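Binary enterotoxin of Clostridium perfringens component a (Clostridium perfringens, PDB 5H04) acts as the ADP-ribosylating component of a two-part clostridial enterotoxin, binding NAD(+) or NADH and probably transferring ADP-ribose to a target protein. Local coordinates at residues Arg6-Ala11 and Leu86-Tyr91; Asn114-Glu119 and Gly198-Lys203; Glu291-Tyr296 and Leu360-Gly365. All coordinates share one frame; numbering follows the deposited sequence.

Contact 1: Arg6-Ala11 and Leu86-Tyr91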
ATOM      1  N   ARG A   6     -29.141  -4.357 -14.672  1.00 41.06           N
ATOM      2  CA  ARG A   6     -28.426  -3.105 -14.504  1.00 38.49           C
ATOM      3  C   ARG A   6     -27.295  -2.973 -15.519  1.00 33.54           C
ATOM      4  O   ARG A   6     -26.729  -3.974 -15.971  1.00 36.40           O
ATOM      5  CB  ARG A   6     -27.842  -2.966 -13.092  1.00 31.33           C
ATOM      6  CG  ARG A   6     -26.611  -3.820 -12.845  1.00 31.30           C
ATOM      7  CD  ARG A   6     -25.810  -3.297 -11.669  1.00 36.88           C
ATOM      8  NE  ARG A   6     -24.769  -4.228 -11.255  1.00 28.78           N
ATOM      9  CZ  ARG A   6     -23.522  -4.222 -11.723  1.00 26.59           C
ATOM     10  NH1 ARG A   6     -23.148  -3.328 -12.641  1.00 26.40           N
ATOM     11  NH2 ARG A   6     -22.653  -5.113 -11.274  1.00 27.82           N
ATOM     12  N   PRO A   7     -26.946  -1.747 -15.892  1.00 26.88           N
ATOM     13  CA  PRO A   7     -25.712  -1.527 -16.645  1.00 40.61           C
ATOM     14  C   PRO A   7     -24.507  -1.636 -15.727  1.00 37.67           C
ATOM     15  O   PRO A   7     -24.627  -1.715 -14.503  1.00 30.38           O
ATOM     16  CB  PRO A   7     -25.881  -0.103 -17.172  1.00 37.46           C
ATOM     17  CG  PRO A   7     -26.691   0.562 -16.107  1.00 33.73           C
ATOM     18  CD  PRO A   7     -27.652  -0.485 -15.609  1.00 29.87           C
ATOM     19  N   MET A   8     -23.323  -1.639 -16.342  1.00 29.98           N
ATOM     20  CA  MET A   8     -22.098  -1.523 -15.557  1.00 28.09           C
ATOM     21  C   MET A   8     -22.053  -0.203 -14.804  1.00 27.75           C
ATOM     22  O   MET A   8     -21.514  -0.135 -13.693  1.00 30.23           O
ATOM     23  CB  MET A   8     -20.871  -1.650 -16.465  1.00 28.36           C
ATOM     24  CG  MET A   8     -20.581  -3.066 -16.929  1.00 33.22           C
ATOM     25  SD  MET A   8     -18.992  -3.185 -17.774  1.00 33.58           S
ATOM     26  CE  MET A   8     -19.257  -2.084 -19.154  1.00 41.74           C
ATOM     27  N   ASP A   9     -22.631   0.848 -15.381  1.00 26.58           N
ATOM     28  CA  ASP A   9     -22.484   2.207 -14.879  1.00 25.41           C
ATOM     29  C   ASP A   9     -23.852   2.864 -14.823  1.00 29.46           C
ATOM     30  O   ASP A   9     -24.468   3.090 -15.865  1.00 27.70           O
ATOM     31  CB  ASP A   9     -21.548   3.010 -15.784  1.00 24.87           C
ATOM     32  CG  ASP A   9     -21.027   4.269 -15.128  1.00 25.23           C
ATOM     33  OD1 ASP A   9     -21.674   4.792 -14.198  1.00 28.62           O
ATOM     34  OD2 ASP A   9     -19.946   4.732 -15.538  1.00 25.22           O
ATOM     35  N   PHE A  10     -24.316   3.198 -13.614  1.00 31.50           N
ATOM     36  CA  PHE A  10     -25.586   3.901 -13.455  1.00 30.74           C
ATOM     37  C   PHE A  10     -25.506   5.366 -13.855  1.00 32.81           C
ATOM     38  O   PHE A  10     -26.556   6.007 -14.004  1.00 30.46           O
ATOM     39  CB  PHE A  10     -26.082   3.811 -12.008  1.00 29.02           C
ATOM     40  CG  PHE A  10     -26.530   2.431 -11.601  1.00 30.92           C
ATOM     41  CD1 PHE A  10     -27.700   1.891 -12.117  1.00 36.56           C
ATOM     42  CD2 PHE A  10     -25.796   1.686 -10.696  1.00 23.41           C
ATOM     43  CE1 PHE A  10     -28.119   0.625 -11.750  1.00 27.28           C
ATOM     44  CE2 PHE A  10     -26.206   0.409 -10.316  1.00 26.41           C
ATOM     45  CZ  PHE A  10     -27.374  -0.119 -10.846  1.00 30.94           C
ATOM     46  N   ALA A  11     -24.295   5.880 -14.047  1.00 28.94           N
ATOM     47  CA  ALA A  11     -24.110   7.274 -14.432  1.00 25.78           C
ATOM     48  C   ALA A  11     -24.836   8.193 -13.459  1.00 33.66           C
ATOM     49  O   ALA A  11     -24.511   8.232 -12.272  1.00 28.47           O
ATOM     50  CB  ALA A  11     -24.606   7.502 -15.852  1.00 32.34           C
ATOM     51  N   LEU A  86     -19.986  -8.931  -6.842  1.00 34.04           N
ATOM     52  CA  LEU A  86     -20.543  -8.528  -8.128  1.00 29.78           C
ATOM     53  C   LEU A  86     -20.457  -9.677  -9.134  1.00 34.23           C
ATOM     54  O   LEU A  86     -19.513 -10.462  -9.122  1.00 30.65           O
ATOM     55  CB  LEU A  86     -19.793  -7.310  -8.680  1.00 32.76           C
ATOM     56  CG  LEU A  86     -19.741  -5.996  -7.881  1.00 32.31           C
ATOM     57  CD1 LEU A  86     -18.850  -4.958  -8.578  1.00 26.79           C
ATOM     58  CD2 LEU A  86     -21.135  -5.433  -7.690  1.00 27.66           C
ATOM     59  N   THR A  87     -21.458  -9.771 -10.014  1.00 31.59           N
ATOM     60  CA  THR A  87     -21.433 -10.746 -11.105  1.00 43.09           C
ATOM     61  C   THR A  87     -21.079 -10.123 -12.450  1.00 41.21           C
ATOM     62  O   THR A  87     -20.869 -10.853 -13.425  1.00 37.48           O
ATOM     63  CB  THR A  87     -22.786 -11.465 -11.225  1.00 34.50           C
ATOM     64  OG1 THR A  87     -23.792 -10.530 -11.625  1.00 42.32           O
ATOM     65  CG2 THR A  87     -23.179 -12.091  -9.899  1.00 40.20           C
ATOM     66  N   LYS A  88     -21.029  -8.799 -12.520  1.00 35.63           N
ATOM     67  CA  LYS A  88     -20.485  -8.060 -13.657  1.00 32.68           C
ATOM     68  C   LYS A  88     -19.856  -6.793 -13.091  1.00 37.79           C
ATOM     69  O   LYS A  88     -20.083  -6.451 -11.931  1.00 30.55           O
ATOM     70  CB  LYS A  88     -21.573  -7.731 -14.686  1.00 37.27           C
ATOM     71  CG  LYS A  88     -22.616  -6.751 -14.199  1.00 33.24           C
ATOM     72  CD  LYS A  88     -23.738  -6.561 -15.217  1.00 34.83           C
ATOM     73  CE  LYS A  88     -23.321  -5.663 -16.371  1.00 39.09           C
ATOM     74  NZ  LYS A  88     -24.490  -5.203 -17.174  1.00 38.21           N
ATOM     75  N   PRO A  89     -19.027  -6.102 -13.886  1.00 33.75           N
ATOM     76  CA  PRO A  89     -18.371  -4.897 -13.354  1.00 29.97           C
ATOM     77  C   PRO A  89     -19.360  -3.820 -12.934  1.00 29.33           C
ATOM     78  O   PRO A  89     -20.473  -3.710 -13.460  1.00 25.70           O
ATOM     79  CB  PRO A  89     -17.503  -4.427 -14.527  1.00 27.67           C
ATOM     80  CG  PRO A  89     -17.213  -5.679 -15.289  1.00 33.47           C
ATOM     81  CD  PRO A  89     -18.475  -6.490 -15.195  1.00 37.90           C
ATOM     82  N   LEU A  90     -18.930  -3.001 -11.971  1.00 22.77           N
ATOM     83  CA  LEU A  90     -19.715  -1.852 -11.532  1.00 22.07           C
ATOM     84  C   LEU A  90     -18.794  -0.649 -11.417  1.00 20.02           C
ATOM     85  O   LEU A  90     -17.763  -0.715 -10.736  1.00 22.25           O
ATOM     86  CB  LEU A  90     -20.406  -2.128 -10.189  1.00 27.99           C
ATOM     87  CG  LEU A  90     -21.237  -0.972  -9.625  1.00 25.34           C
ATOM     88  CD1 LEU A  90     -22.596  -0.881 -10.313  1.00 28.44           C
ATOM     89  CD2 LEU A  90     -21.395  -1.091  -8.108  1.00 22.56           C
ATOM     90  N   TYR A  91     -19.144   0.431 -12.101  1.00 18.97           N
ATOM     91  CA  TYR A  91     -18.454   1.699 -11.920  1.00 22.18           C
ATOM     92  C   TYR A  91     -19.014   2.411 -10.697  1.00 21.61           C
ATOM     93  O   TYR A  91     -20.232   2.445 -10.496  1.00 21.99           O
ATOM     94  CB  TYR A  91     -18.615   2.585 -13.156  1.00 24.79           C
ATOM     95  CG  TYR A  91     -17.886   2.101 -14.406  1.00 26.21           C
ATOM     96  CD1 TYR A  91     -18.464   1.158 -15.255  1.00 25.53           C
ATOM     97  CD2 TYR A  91     -16.628   2.600 -14.743  1.00 32.96           C
ATOM     98  CE1 TYR A  91     -17.799   0.717 -16.402  1.00 28.78           C
ATOM     99  CE2 TYR A  91     -15.962   2.165 -15.890  1.00 31.29           C
ATOM    100  CZ  TYR A  91     -16.552   1.223 -16.714  1.00 29.31           C
ATOM    101  OH  TYR A  91     -15.888   0.796 -17.860  1.00 29.26           O
TER
HETATM  102  O   HOH W   1     -22.843   2.869 -11.250  1.00 26.65           O

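Contact 2: Asn114-Glu119 and Gly198-Lys203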
ATOM      1  N   ASN A 114     -13.456  27.912  -9.719  1.00 34.82           N
ATOM      2  CA  ASN A 114     -14.194  26.968 -10.555  1.00 37.88           C
ATOM      3  C   ASN A 114     -13.330  26.328 -11.643  1.00 29.54           C
ATOM      4  O   ASN A 114     -13.838  25.467 -12.369  1.00 25.63           O
ATOM      5  CB  ASN A 114     -15.388  27.660 -11.231  1.00 35.11           C
ATOM      6  CG  ASN A 114     -16.544  27.923 -10.286  1.00 39.01           C
ATOM      7  OD1 ASN A 114     -16.774  27.183  -9.330  1.00 36.36           O
ATOM      8  ND2 ASN A 114     -17.290  28.988 -10.561  1.00 43.58           N
ATOM      9  N   ILE A 115     -12.070  26.736 -11.798  1.00 31.41           N
ATOM     10  CA  ILE A 115     -11.263  26.383 -12.961  1.00 30.72           C
ATOM     11  C   ILE A 115      -9.987  25.702 -12.491  1.00 32.90           C
ATOM     12  O   ILE A 115      -9.346  26.154 -11.536  1.00 35.97           O
ATOM     13  CB  ILE A 115     -10.930  27.622 -13.818  1.00 31.99           C
ATOM     14  CG1 ILE A 115     -12.206  28.385 -14.192  1.00 34.16           C
ATOM     15  CG2 ILE A 115     -10.202  27.215 -15.085  1.00 33.33           C
ATOM     16  CD1 ILE A 115     -13.101  27.655 -15.166  1.00 34.27           C
ATOM     17  N   ILE A 116      -9.611  24.628 -13.169  1.00 25.39           N
ATOM     18  CA  ILE A 116      -8.428  23.852 -12.812  1.00 23.21           C
ATOM     19  C   ILE A 116      -7.195  24.430 -13.489  1.00 28.69           C
ATOM     20  O   ILE A 116      -7.229  24.805 -14.663  1.00 30.46           O
ATOM     21  CB  ILE A 116      -8.624  22.376 -13.192  1.00 27.70           C
ATOM     22  CG1 ILE A 116      -9.446  21.700 -12.101  1.00 24.51           C
ATOM     23  CG2 ILE A 116      -7.275  21.668 -13.414  1.00 30.18           C
ATOM     24  CD1 ILE A 116      -9.938  20.377 -12.487  1.00 33.09           C
ATOM     25  N   ASP A 117      -6.093  24.476 -12.743  1.00 30.21           N
ATOM     26  CA  ASP A 117      -4.829  24.966 -13.267  1.00 30.62           C
ATOM     27  C   ASP A 117      -4.231  23.970 -14.255  1.00 35.63           C
ATOM     28  O   ASP A 117      -4.007  22.801 -13.920  1.00 31.44           O
ATOM     29  CB  ASP A 117      -3.863  25.223 -12.113  1.00 37.67           C
ATOM     30  CG  ASP A 117      -2.530  25.753 -12.577  1.00 41.94           C
ATOM     31  OD1 ASP A 117      -1.651  24.941 -12.938  1.00 47.76           O
ATOM     32  OD2 ASP A 117      -2.367  26.992 -12.589  1.00 54.41           O
ATOM     33  N   GLU A 118      -3.952  24.447 -15.471  1.00 30.67           N
ATOM     34  CA  GLU A 118      -3.472  23.566 -16.533  1.00 37.34           C
ATOM     35  C   GLU A 118      -2.145  22.911 -16.167  1.00 37.22           C
ATOM     36  O   GLU A 118      -1.974  21.699 -16.339  1.00 30.41           O
ATOM     37  CB  GLU A 118      -3.335  24.346 -17.841  1.00 42.61           C
ATOM     38  CG  GLU A 118      -4.527  25.228 -18.166  1.00 54.54           C
ATOM     39  CD  GLU A 118      -4.176  26.323 -19.162  1.00 73.73           C
ATOM     40  OE1 GLU A 118      -4.028  27.488 -18.731  1.00 66.68           O
ATOM     41  OE2 GLU A 118      -4.032  26.010 -20.367  1.00 73.99           O
ATOM     42  N   GLU A 119      -1.188  23.692 -15.662  1.00 37.88           N
ATOM     43  CA  GLU A 119       0.113  23.117 -15.338  1.00 44.68           C
ATOM     44  C   GLU A 119       0.001  22.109 -14.196  1.00 39.91           C
ATOM     45  O   GLU A 119       0.661  21.062 -14.216  1.00 30.10           O
ATOM     46  CB  GLU A 119       1.107  24.231 -14.992  1.00 46.47           C
ATOM     47  CG  GLU A 119       2.493  23.718 -14.530  1.00 47.76           C
ATOM     48  CD  GLU A 119       2.775  23.970 -13.055  1.00 65.53           C
ATOM     49  OE1 GLU A 119       1.893  24.546 -12.378  1.00 65.40           O
ATOM     50  OE2 GLU A 119       3.876  23.588 -12.592  1.00 61.13           O
ATOM     51  N   GLY A 198     -21.086  23.889 -11.980  1.00 26.48           N
ATOM     52  CA  GLY A 198     -20.305  25.021 -12.411  1.00 31.34           C
ATOM     53  C   GLY A 198     -18.846  24.989 -12.035  1.00 29.96           C
ATOM     54  O   GLY A 198     -18.129  25.938 -12.369  1.00 30.41           O
ATOM     55  N   LYS A 199     -18.371  23.940 -11.354  1.00 27.91           N
ATOM     56  CA  LYS A 199     -16.999  23.896 -10.875  1.00 24.93           C
ATOM     57  C   LYS A 199     -16.262  22.703 -11.475  1.00 24.49           C
ATOM     58  O   LYS A 199     -16.823  21.614 -11.622  1.00 25.32           O
ATOM     59  CB  LYS A 199     -16.930  23.860  -9.334  1.00 32.26           C
ATOM     60  CG  LYS A 199     -15.539  23.573  -8.773  1.00 34.30           C
ATOM     61  CD  LYS A 199     -15.505  23.948  -7.302  1.00 47.44           C
ATOM     62  CE  LYS A 199     -15.166  22.805  -6.347  1.00 43.69           C
ATOM     63  NZ  LYS A 199     -16.366  21.988  -5.795  1.00 56.41           N
ATOM     64  N   GLN A 200     -15.004  22.931 -11.822  1.00 24.36           N
ATOM     65  CA  GLN A 200     -14.183  21.905 -12.445  1.00 23.03           C
ATOM     66  C   GLN A 200     -13.516  21.027 -11.393  1.00 21.75           C
ATOM     67  O   GLN A 200     -13.046  21.512 -10.355  1.00 24.04           O
ATOM     68  CB  GLN A 200     -13.131  22.545 -13.356  1.00 26.59           C
ATOM     69  CG  GLN A 200     -13.740  23.220 -14.590  1.00 29.88           C
ATOM     70  CD  GLN A 200     -12.694  23.710 -15.573  1.00 33.22           C
ATOM     71  OE1 GLN A 200     -11.499  23.665 -15.297  1.00 26.16           O
ATOM     72  NE2 GLN A 200     -13.148  24.182 -16.739  1.00 29.46           N
ATOM     73  N   TYR A 201     -13.478  19.723 -11.680  1.00 22.03           N
ATOM     74  CA  TYR A 201     -12.813  18.729 -10.852  1.00 21.82           C
ATOM     75  C   TYR A 201     -11.904  17.916 -11.751  1.00 22.26           C
ATOM     76  O   TYR A 201     -12.202  17.720 -12.931  1.00 23.25           O
ATOM     77  CB  TYR A 201     -13.797  17.767 -10.173  1.00 18.21           C
ATOM     78  CG  TYR A 201     -14.787  18.405  -9.181  1.00 22.10           C
ATOM     79  CD1 TYR A 201     -14.502  18.483  -7.818  1.00 24.21           C
ATOM     80  CD2 TYR A 201     -16.024  18.872  -9.611  1.00 27.81           C
ATOM     81  CE1 TYR A 201     -15.413  19.019  -6.920  1.00 28.38           C
ATOM     82  CE2 TYR A 201     -16.933  19.420  -8.713  1.00 25.92           C
ATOM     83  CZ  TYR A 201     -16.616  19.495  -7.375  1.00 33.55           C
ATOM     84  OH  TYR A 201     -17.536  20.076  -6.474  1.00 35.66           O
ATOM     85  N   ALA A 202     -10.780  17.471 -11.198  1.00 21.41           N
ATOM     86  CA  ALA A 202      -9.929  16.518 -11.906  1.00 20.30           C
ATOM     87  C   ALA A 202     -10.564  15.140 -11.784  1.00 22.07           C
ATOM     88  O   ALA A 202     -10.708  14.615 -10.673  1.00 23.61           O
ATOM     89  CB  ALA A 202      -8.511  16.525 -11.336  1.00 16.37           C
ATOM     90  N   LYS A 203     -10.972  14.562 -12.914  1.00 17.97           N
ATOM     91  CA  LYS A 203     -11.661  13.279 -12.923  1.00 14.89           C
ATOM     92  C   LYS A 203     -10.636  12.191 -13.245  1.00 18.85           C
ATOM     93  O   LYS A 203     -10.092  12.147 -14.354  1.00 21.16           O
ATOM     94  CB  LYS A 203     -12.798  13.280 -13.940  1.00 19.95           C
ATOM     95  CG  LYS A 203     -13.676  12.056 -13.847  1.00 22.27           C
ATOM     96  CD  LYS A 203     -14.789  12.121 -14.854  1.00 25.82           C
ATOM     97  CE  LYS A 203     -15.632  10.866 -14.789  1.00 29.05           C
ATOM     98  NZ  LYS A 203     -14.930   9.727 -15.437  1.00 34.84           N
TER
HETATM   99  O   HOH W   2     -16.068  26.390 -14.472  1.00 37.84           O

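Contact 3: Glu291-Tyr296 and Leu360-Gly365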
ATOM      1  N   GLU A 291       6.105 -12.297 -10.264  1.00 20.60           N
ATOM      2  CA  GLU A 291       4.875 -11.515 -10.338  1.00 23.46           C
ATOM      3  C   GLU A 291       5.021 -10.297  -9.434  1.00 18.96           C
ATOM      4  O   GLU A 291       5.756 -10.336  -8.445  1.00 21.60           O
ATOM      5  CB  GLU A 291       3.653 -12.338  -9.912  1.00 25.23           C
ATOM      6  CG  GLU A 291       3.690 -12.767  -8.458  1.00 23.43           C
ATOM      7  CD  GLU A 291       2.624 -13.791  -8.119  1.00 34.54           C
ATOM      8  OE1 GLU A 291       1.428 -13.530  -8.372  1.00 31.97           O
ATOM      9  OE2 GLU A 291       3.000 -14.866  -7.619  1.00 28.08           O
ATOM     10  N   ASP A 292       4.329  -9.214  -9.793  1.00 19.02           N
ATOM     11  CA  ASP A 292       4.306  -8.016  -8.954  1.00 18.92           C
ATOM     12  C   ASP A 292       3.978  -8.394  -7.514  1.00 19.04           C
ATOM     13  O   ASP A 292       3.052  -9.169  -7.259  1.00 22.08           O
ATOM     14  CB  ASP A 292       3.244  -7.018  -9.446  1.00 20.70           C
ATOM     15  CG  ASP A 292       3.528  -6.430 -10.818  1.00 24.39           C
ATOM     16  OD1 ASP A 292       4.625  -6.588 -11.407  1.00 22.20           O
ATOM     17  OD2 ASP A 292       2.594  -5.766 -11.323  1.00 24.54           O
ATOM     18  N   ILE A 293       4.736  -7.847  -6.560  1.00 17.48           N
ATOM     19  CA  ILE A 293       4.526  -8.164  -5.150  1.00 22.34           C
ATOM     20  C   ILE A 293       4.839  -6.927  -4.316  1.00 22.18           C
ATOM     21  O   ILE A 293       5.690  -6.107  -4.679  1.00 16.42           O
ATOM     22  CB  ILE A 293       5.387  -9.375  -4.707  1.00 19.79           C
ATOM     23  CG1 ILE A 293       4.997  -9.848  -3.293  1.00 19.54           C
ATOM     24  CG2 ILE A 293       6.888  -9.034  -4.788  1.00 17.18           C
ATOM     25  CD1 ILE A 293       5.642 -11.202  -2.870  1.00 18.46           C
ATOM     26  N   ILE A 294       4.137  -6.789  -3.188  1.00 16.58           N
ATOM     27  CA  ILE A 294       4.447  -5.755  -2.210  1.00 17.28           C
ATOM     28  C   ILE A 294       5.418  -6.326  -1.185  1.00 18.87           C
ATOM     29  O   ILE A 294       5.181  -7.409  -0.630  1.00 20.83           O
ATOM     30  CB  ILE A 294       3.167  -5.249  -1.521  1.00 19.46           C
ATOM     31  CG1 ILE A 294       2.180  -4.686  -2.556  1.00 26.25           C
ATOM     32  CG2 ILE A 294       3.505  -4.238  -0.411  1.00 18.10           C
ATOM     33  CD1 ILE A 294       2.772  -3.680  -3.529  1.00 21.48           C
ATOM     34  N   THR A 295       6.496  -5.595  -0.904  1.00 16.84           N
ATOM     35  CA  THR A 295       7.396  -5.977   0.186  1.00 17.51           C
ATOM     36  C   THR A 295       7.604  -4.766   1.085  1.00 16.52           C
ATOM     37  O   THR A 295       7.189  -3.652   0.754  1.00 20.06           O
ATOM     38  CB  THR A 295       8.748  -6.525  -0.312  1.00 23.57           C
ATOM     39  OG1 THR A 295       9.501  -5.481  -0.948  1.00 22.28           O
ATOM     40  CG2 THR A 295       8.548  -7.678  -1.281  1.00 23.44           C
ATOM     41  N   TYR A 296       8.233  -4.991   2.242  1.00 17.59           N
ATOM     42  CA  TYR A 296       8.315  -3.975   3.286  1.00 18.30           C
ATOM     43  C   TYR A 296       9.736  -3.817   3.802  1.00 21.71           C
ATOM     44  O   TYR A 296      10.548  -4.751   3.750  1.00 19.16           O
ATOM     45  CB  TYR A 296       7.394  -4.312   4.465  1.00 17.59           C
ATOM     46  CG  TYR A 296       5.950  -4.410   4.076  1.00 15.71           C
ATOM     47  CD1 TYR A 296       5.422  -5.601   3.604  1.00 19.98           C
ATOM     48  CD2 TYR A 296       5.106  -3.316   4.190  1.00 17.93           C
ATOM     49  CE1 TYR A 296       4.088  -5.702   3.236  1.00 20.13           C
ATOM     50  CE2 TYR A 296       3.758  -3.396   3.819  1.00 19.86           C
ATOM     51  CZ  TYR A 296       3.259  -4.597   3.356  1.00 16.81           C
ATOM     52  OH  TYR A 296       1.940  -4.688   2.999  1.00 18.98           O
ATOM     53  N   LEU A 360       6.760  -1.289  -0.642  1.00 19.22           N
ATOM     54  CA  LEU A 360       7.410  -1.207  -1.951  1.00 15.18           C
ATOM     55  C   LEU A 360       6.677  -2.071  -2.958  1.00 18.50           C
ATOM     56  O   LEU A 360       6.514  -3.278  -2.753  1.00 17.11           O
ATOM     57  CB  LEU A 360       8.873  -1.632  -1.844  1.00 19.38           C
ATOM     58  CG  LEU A 360       9.692  -1.731  -3.130  1.00 18.98           C
ATOM     59  CD1 LEU A 360       9.974  -0.361  -3.729  1.00 14.84           C
ATOM     60  CD2 LEU A 360      10.998  -2.481  -2.866  1.00 21.91           C
ATOM     61  N   HIS A 361       6.258  -1.459  -4.060  1.00 16.33           N
ATOM     62  CA  HIS A 361       5.811  -2.228  -5.207  1.00 17.84           C
ATOM     63  C   HIS A 361       7.050  -2.768  -5.907  1.00 19.34           C
ATOM     64  O   HIS A 361       7.827  -1.999  -6.485  1.00 20.10           O
ATOM     65  CB  HIS A 361       4.969  -1.369  -6.149  1.00 18.69           C
ATOM     66  CG  HIS A 361       4.623  -2.070  -7.422  1.00 21.38           C
ATOM     67  ND1 HIS A 361       3.440  -2.753  -7.593  1.00 25.46           N
ATOM     68  CD2 HIS A 361       5.329  -2.247  -8.566  1.00 27.71           C
ATOM     69  CE1 HIS A 361       3.417  -3.294  -8.799  1.00 27.58           C
ATOM     70  NE2 HIS A 361       4.553  -3.005  -9.408  1.00 25.85           N
ATOM     71  N   LEU A 362       7.228  -4.093  -5.861  1.00 16.05           N
ATOM     72  CA  LEU A 362       8.374  -4.787  -6.438  1.00 14.22           C
ATOM     73  C   LEU A 362       7.934  -5.460  -7.729  1.00 15.41           C
ATOM     74  O   LEU A 362       7.244  -6.485  -7.682  1.00 18.21           O
ATOM     75  CB  LEU A 362       8.912  -5.821  -5.441  1.00 15.29           C
ATOM     76  CG  LEU A 362      10.146  -6.622  -5.852  1.00 16.47           C
ATOM     77  CD1 LEU A 362      11.306  -5.692  -6.180  1.00 17.36           C
ATOM     78  CD2 LEU A 362      10.544  -7.617  -4.741  1.00 16.52           C
ATOM     79  N   PRO A 363       8.297  -4.939  -8.894  1.00 18.32           N
ATOM     80  CA  PRO A 363       7.687  -5.430 -10.134  1.00 23.19           C
ATOM     81  C   PRO A 363       8.159  -6.814 -10.529  1.00 19.83           C
ATOM     82  O   PRO A 363       9.279  -7.246 -10.223  1.00 20.07           O
ATOM     83  CB  PRO A 363       8.117  -4.396 -11.183  1.00 20.35           C
ATOM     84  CG  PRO A 363       8.524  -3.222 -10.436  1.00 18.57           C
ATOM     85  CD  PRO A 363       9.070  -3.710  -9.112  1.00 15.64           C
ATOM     86  N   ASN A 364       7.259  -7.519 -11.203  1.00 21.23           N
ATOM     87  CA  ASN A 364       7.628  -8.640 -12.054  1.00 20.12           C
ATOM     88  C   ASN A 364       8.883  -8.290 -12.846  1.00 20.20           C
ATOM     89  O   ASN A 364       8.962  -7.224 -13.466  1.00 21.32           O
ATOM     90  CB  ASN A 364       6.459  -8.935 -12.999  1.00 22.10           C
ATOM     91  CG  ASN A 364       6.677 -10.161 -13.866  1.00 24.99           C
ATOM     92  OD1 ASN A 364       7.792 -10.650 -14.023  1.00 35.49           O
ATOM     93  ND2 ASN A 364       5.590 -10.669 -14.431  1.00 34.21           N
ATOM     94  N   GLY A 365       9.871  -9.185 -12.810  1.00 20.88           N
ATOM     95  CA  GLY A 365      11.118  -9.000 -13.526  1.00 18.95           C
ATOM     96  C   GLY A 365      12.255  -8.436 -12.704  1.00 18.08           C
ATOM     97  O   GLY A 365      13.381  -8.365 -13.211  1.00 20.05           O
TER

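Contact 1: Arg6-Ala11 and Leu86-Tyr91
The guanidinium of Arg6 reaches into the backbone of 86-91 and carries most of the polar load here. Its NH1 donates to Pro89 O at 2.8 Å, nearly straight (167°) and within the guanidinium plane, and the same nitrogen also bonds back to Pro7 O. NH2 turns to Lys88 O at 3.0 Å, meeting that oxygen from above its carbonyl plane, while NE forms a salt bridge with Asp3. Running the other way past this arm, Lys88 bends at chi3 (-77°) to place NZ 2.8 Å from Arg6 O. Tyr91 N donates to Met8 O, and a water joins Phe10 N to Tyr91 O.

Apolar contacts fill in around these. Leu90 CD1 sits over one face of the guanidinium, 3.4 Å from Arg6 NH1, and Lys88 CG and CD cover the opposite face. Met8 lies beside Pro89, SD to CB 3.8 Å. The Asp9 carboxylate is a separate case: OD1 bonds to Tyr93 and OD2 to His157, while the group lies against Tyr91 CB and CG, its plane nearly parallel to the ring.

The N-terminal loop ahead of helix 14-31 is thus laid along the start of edge strand 90-96. Bonds at its edge and carbon on both faces fix the guanidinium's position and rotation, and the carbonyls around it probably help to offset the nearby like charge of Lys88.

Contact 2: Asn114-Glu119 and Gly198-Lys203
Gln200 reaches across to the loop at Asn114-Ile116 with both its backbone and its side chain. Its CG stands anti to the carbonyl carbon (chi1 -68°) and the chain is extended beyond it, which delivers OE1 to Ile116 N at 3.0 Å with an almost straight N-H (170°); the donor is tilted from the amide carbonyl plane. Gln200 N in turn donates to Asn114 O at 2.8 Å. A water adds a second donor to Asn114 O and links it to Gly198 O.

Ile115 and Ile116 come up to Gln200 differently. Ile115 brings CD1 to 3.8 Å from Gln200 NE2, whereas Ile116 passes the glutamine obliquely and, with chi2 near 168°, stretches CD1 against the backbone of the strand, 3.2 Å from Tyr201 C. That is tight packing for a methyl group. Asn114 crosses Lys199 at about a right angle, its OD1 3.3 Å from Lys199 CB. The rest of the lysine leads away toward Asn149 and Ser150.

Here the loop leading into helix 118-128, with Asp117 as its N-cap, is fastened to the start of strand 199-209, the middle strand of the mixed five-stranded sheet of an ADP-ribosyltransferase-like fold.

Contact 3: Glu291-Tyr296 and Leu360-Gly365
Asp292 OD1 accepts from Asn364 N at 2.8 Å through its anti lone pair, the N-H pointing at it fairly directly (164°), where strand 293-299 is about to begin and strand 356-362 has just ended. The carboxylate swings over from the residue before the strand with CG anti to the carbonyl carbon (chi1 -66°), and its other oxygen, OD2, comes to the edge of the His361 ring, 3.6 Å from CE1. Carboxylate and imidazole planes stand 68° apart. The ring's ND1 bonds to Gln211.

Beyond this end the backbones pair as antiparallel strands. Ile293 and Leu362 form a hydrogen-bonded pair, Leu362 N to Ile293 O at 2.8 Å with a return bond of 3.1 Å from Ile293 N to Leu362 O; Thr295 and Leu360 form the next, and Ile294 with His361 is the non-hydrogen-bonded pair between them.

Side chains alternate accordingly. Ile293, Thr295, Leu360 and Leu362 share one face, with Ile293 CG2 3.9 Å from Leu362 CB and Thr295 CG2 meeting Leu362 CD2. On the other face Ile294 turns its CD1 toward the start of the His361 side chain, 3.8 Å from the histidine CA.

Edge strand 293-299 continues to Arg297 and Arg298, which bind NADH. Four backbone bonds tie it to its neighbour here, and Asp292 adds a polar fastening where one strand starts and the other ends.

From the N terminus, contact 1 brings the chain back after three helices, 14-31, 34-58 and 68-81, so that the opening loop lies against the start of edge strand 90-96. That strand leads on to contact 2, which closes a second loop, with more strand than helix, between the approach to helix 118-128 and strand 199-209; contacts 1 and 2 thus reach the same sheet, about 27 Å apart between centres. Contact 3 follows in the second ADP-ribosyltransferase-like part of the chain, joining strands 293-299 and 356-362 of a sheet with the same 1-3-5-4-2 order. All three loops come in series: none crosses or encloses another.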